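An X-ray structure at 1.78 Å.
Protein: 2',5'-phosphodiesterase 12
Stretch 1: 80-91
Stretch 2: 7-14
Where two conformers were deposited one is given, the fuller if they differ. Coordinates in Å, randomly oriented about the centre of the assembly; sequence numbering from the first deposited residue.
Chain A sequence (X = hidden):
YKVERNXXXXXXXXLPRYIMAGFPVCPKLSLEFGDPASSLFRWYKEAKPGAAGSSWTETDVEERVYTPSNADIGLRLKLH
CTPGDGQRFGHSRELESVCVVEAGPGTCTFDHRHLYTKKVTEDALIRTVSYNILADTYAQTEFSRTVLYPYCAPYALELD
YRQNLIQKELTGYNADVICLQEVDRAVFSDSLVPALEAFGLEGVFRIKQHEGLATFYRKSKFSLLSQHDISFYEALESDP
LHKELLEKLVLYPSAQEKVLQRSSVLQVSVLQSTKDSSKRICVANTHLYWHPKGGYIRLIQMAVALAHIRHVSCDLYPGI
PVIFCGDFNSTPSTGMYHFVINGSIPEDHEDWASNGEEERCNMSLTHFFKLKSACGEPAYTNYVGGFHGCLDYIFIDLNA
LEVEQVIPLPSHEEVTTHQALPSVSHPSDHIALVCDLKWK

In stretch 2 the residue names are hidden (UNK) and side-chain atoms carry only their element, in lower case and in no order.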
# COMPACT_ATOMS: atom_id res chain seq x y z
N HIS A 80 10.25 -26.87 7.18
CA HIS A 80 9.37 -27.96 7.52
C HIS A 80 8.11 -27.34 8.05
O HIS A 80 8.18 -26.53 8.97
CB HIS A 80 9.96 -28.89 8.61
CG HIS A 80 8.94 -29.86 9.17
ND1 HIS A 80 7.96 -29.46 10.09
CD2 HIS A 80 8.75 -31.16 8.87
CE1 HIS A 80 7.22 -30.53 10.32
NE2 HIS A 80 7.67 -31.59 9.63
N CYS A 81 6.95 -27.81 7.59
CA CYS A 81 5.72 -27.32 8.19
C CYS A 81 4.69 -28.42 8.28
O CYS A 81 4.51 -29.19 7.34
CB CYS A 81 5.19 -26.08 7.48
SG CYS A 81 5.29 -26.16 5.70
N THR A 82 4.06 -28.50 9.44
CA THR A 82 2.99 -29.47 9.75
C THR A 82 1.70 -28.69 9.92
O THR A 82 1.61 -27.90 10.86
CB THR A 82 3.33 -30.31 10.98
OG1 THR A 82 4.52 -31.05 10.73
CG2 THR A 82 2.23 -31.33 11.31
N PRO A 83 0.70 -28.89 9.03
CA PRO A 83 -0.56 -28.15 9.15
C PRO A 83 -1.37 -28.69 10.32
O PRO A 83 -1.40 -29.90 10.52
CB PRO A 83 -1.26 -28.42 7.81
CG PRO A 83 -0.74 -29.74 7.36
CD PRO A 83 0.68 -29.83 7.88
N GLY A 84 -1.99 -27.79 11.08
CA GLY A 84 -2.80 -28.17 12.23
C GLY A 84 -4.04 -27.30 12.34
O GLY A 84 -4.08 -26.19 11.78
N ASP A 85 -5.05 -27.80 13.07
CA ASP A 85 -6.29 -27.04 13.25
C ASP A 85 -6.64 -26.81 14.73
O ASP A 85 -7.74 -26.35 15.05
CB ASP A 85 -7.45 -27.74 12.52
CG ASP A 85 -7.87 -29.08 13.08
OD1 ASP A 85 -7.28 -29.51 14.10
OD2 ASP A 85 -8.78 -29.70 12.50
N GLY A 86 -5.72 -27.15 15.62
CA GLY A 86 -5.93 -27.02 17.06
C GLY A 86 -6.40 -28.29 17.71
O GLY A 86 -6.46 -28.37 18.93
N GLN A 87 -6.80 -29.28 16.92
CA GLN A 87 -7.26 -30.58 17.39
C GLN A 87 -6.35 -31.68 16.85
O GLN A 87 -6.08 -32.65 17.55
CB GLN A 87 -8.72 -30.86 16.94
CG GLN A 87 -9.73 -29.83 17.44
CD GLN A 87 -11.12 -30.24 17.03
OE1 GLN A 87 -11.67 -31.24 17.50
NE2 GLN A 87 -11.71 -29.50 16.10
N ARG A 88 -5.95 -31.56 15.58
CA ARG A 88 -5.11 -32.58 14.94
C ARG A 88 -4.18 -31.96 13.91
O ARG A 88 -4.41 -30.84 13.44
CB ARG A 88 -6.01 -33.63 14.25
CG ARG A 88 -6.95 -33.03 13.19
CD ARG A 88 -7.83 -34.06 12.52
NE ARG A 88 -8.80 -33.41 11.63
CZ ARG A 88 -9.35 -33.99 10.58
NH1 ARG A 88 -9.03 -35.24 10.24
NH2 ARG A 88 -10.23 -33.33 9.83
N PHE A 89 -3.17 -32.74 13.49
CA PHE A 89 -2.29 -32.37 12.40
C PHE A 89 -2.60 -33.13 11.14
O PHE A 89 -3.12 -34.25 11.17
CB PHE A 89 -0.82 -32.66 12.79
CG PHE A 89 -0.33 -31.84 13.95
CD1 PHE A 89 -0.22 -30.46 13.84
CD2 PHE A 89 0.03 -32.45 15.14
CE1 PHE A 89 0.25 -29.70 14.90
CE2 PHE A 89 0.50 -31.69 16.21
CZ PHE A 89 0.62 -30.32 16.08
N GLY A 90 -2.26 -32.51 10.01
CA GLY A 90 -2.34 -33.14 8.71
C GLY A 90 -0.97 -33.68 8.36
O GLY A 90 -0.08 -33.72 9.22
N HIS A 91 -0.75 -34.00 7.09
CA HIS A 91 0.52 -34.55 6.64
C HIS A 91 1.57 -33.43 6.53
O HIS A 91 1.27 -32.33 6.04
CB HIS A 91 0.35 -35.32 5.32
CG HIS A 91 -0.33 -36.64 5.51
ND1 HIS A 91 -1.69 -36.81 5.25
CD2 HIS A 91 0.17 -37.81 5.97
CE1 HIS A 91 -1.95 -38.08 5.53
NE2 HIS A 91 -0.87 -38.72 5.97
N UNK A 7 -8.99 -32.92 6.39
CA UNK A 7 -7.83 -32.78 7.28
C UNK A 7 -7.04 -31.49 7.03
O UNK A 7 -7.12 -30.95 5.92
c UNK A 7 -7.76 -34.83 5.93
c UNK A 7 -8.71 -33.86 5.29
c UNK A 7 -6.97 -34.02 6.97
N UNK A 8 -6.28 -30.97 8.03
CA UNK A 8 -5.46 -29.77 7.76
C UNK A 8 -4.48 -30.06 6.63
O UNK A 8 -3.87 -31.13 6.61
c UNK A 8 -4.76 -29.50 9.10
c UNK A 8 -5.55 -30.27 10.12
c UNK A 8 -6.04 -31.47 9.40
N UNK A 9 -4.43 -29.18 5.63
CA UNK A 9 -3.58 -29.35 4.46
C UNK A 9 -3.19 -28.01 3.86
O UNK A 9 -4.01 -27.10 3.83
c UNK A 9 -4.27 -30.21 3.41
N UNK A 10 -1.92 -27.88 3.44
CA UNK A 10 -1.41 -26.68 2.77
C UNK A 10 -1.75 -26.83 1.29
O UNK A 10 -1.23 -27.74 0.65
c UNK A 10 1.71 -26.60 6.46
c UNK A 10 1.42 -25.35 6.95
c UNK A 10 0.12 -26.49 2.99
c UNK A 10 0.73 -24.45 6.16
c UNK A 10 0.33 -24.81 4.87
c UNK A 10 0.58 -26.09 4.38
c UNK A 10 1.30 -26.97 5.17
N UNK A 11 -2.68 -25.99 0.76
CA UNK A 11 -3.08 -25.99 -0.65
C UNK A 11 -2.00 -25.34 -1.50
O UNK A 11 -1.83 -25.67 -2.68
c UNK A 11 -5.56 -26.02 -0.18
c UNK A 11 -4.42 -25.29 -0.85
o UNK A 11 -4.34 -23.95 -0.37
N UNK A 12 -1.28 -24.38 -0.90
CA UNK A 12 -0.17 -23.69 -1.55
C UNK A 12 0.94 -23.61 -0.52
O UNK A 12 0.66 -23.36 0.65
o UNK A 12 -1.83 -20.74 -4.91
o UNK A 12 -2.63 -20.11 -2.95
c UNK A 12 -1.66 -22.29 -3.12
c UNK A 12 -0.57 -22.28 -2.07
c UNK A 12 -2.06 -20.95 -3.69
N UNK A 13 2.14 -23.96 -0.93
CA UNK A 13 3.35 -23.92 -0.12
C UNK A 13 4.42 -23.51 -1.08
O UNK A 13 4.70 -24.27 -2.02
c UNK A 13 3.62 -25.27 0.58
c UNK A 13 5.04 -26.62 2.11
c UNK A 13 4.27 -24.40 2.82
c UNK A 13 4.70 -25.23 1.65
N UNK A 14 4.96 -22.26 -0.90
CA UNK A 14 5.95 -21.66 -1.80
C UNK A 14 6.95 -20.78 -1.05
O UNK A 14 6.59 -20.09 -0.11
c UNK A 14 4.40 -21.57 -3.88
o UNK A 14 4.66 -19.86 -5.56
c UNK A 14 3.94 -20.73 -5.06
c UNK A 14 5.26 -20.80 -2.88
n UNK A 14 2.77 -21.05 -5.56
O HOH W 1 -2.94 -33.33 5.36

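Position 7 carries three carbons that close a ring onto its own backbone N, and its CA lies 3.5 Å from Arg88 NH2, over a face of the guanidinium. The closed ring is the mark of proline. Pro7 therefore offers a nonpolar surface to the face of a flat cation.

Position 8 again has three carbons closing onto the backbone N, and one of them approaches Arg88 O at 3.6 Å and Asp85 N at 3.9 Å, so it too is proline. The residue is buried and its CA-to-CB bond points toward stretch 1; the atom making those two approaches is Pro8 CG. The two backbone atoms it meets already bond each other, Asp85 N to Arg88 O at 3.1 Å, so a compact hydrocarbon ring can pack there without stranding a polar group. Pro8 CD also lies over the face of the Arg88 guanidinium.

Position 9 has a single carbon, which points away from stretch 1; the contact there is made by backbone, its N lying 3.9 Å from Pro83 CB. One carbon means alanine. With its CB facing away, the small side chain of Ala9 adds little to this contact.

Position 10 shows one carbon followed by a ring of six carbons with no heteroatom, with Pro83 CB over the ring face, 4.1 Å from the centroid in a CH-pi contact: hence phenylalanine. The residue is buried. Cys81 SG approaches obliquely, 4.3 Å from the ring centroid of Phe10, and Cys81 CB is 3.7 Å from Phe10 CE2. A broad apolar ring suits these neighbours.

Position 11 has one carbon bearing an oxygen and a carbon, out of reach of stretch 1: threonine. It is exposed at the corner of the chain, and its hydroxyl is hydrogen-bonded elsewhere in the structure.

At position 12, three carbons end in two oxygens, clear of stretch 1: glutamate. Glu12 is partly exposed and its OE1 is hydrogen-bonded elsewhere in the structure, so the charged end finds a partner away from this contact.

Position 13 has four carbons forked at the second, one of them 3.5 Å from Cys81 SG: leucine. Its CA-to-CB bond points toward stretch 1, and the carbon meeting the sulfur is Leu13 CD1, an apolar contact.

Position 14 has three carbons, the third carrying one oxygen and one nitrogen, out of reach of stretch 1: glutamine, whose polar end suits an exposed place.

The contact works by packing, with no direct hydrogen bond between the stretches. Pro8 and Phe10 both meet Pro83, while Ala9 between them turns its CB away. Gly90 lets the chains close in: its CA is 3.3 Å from Pro8 O in a CA-H...O contact, where a CB would clash with that oxygen. One water completes the join, donating to Pro8 O at 2.7 Å and accepting from His91 N at 2.9 Å.

Stretch 2, residues 7-14: PPAFTELQ
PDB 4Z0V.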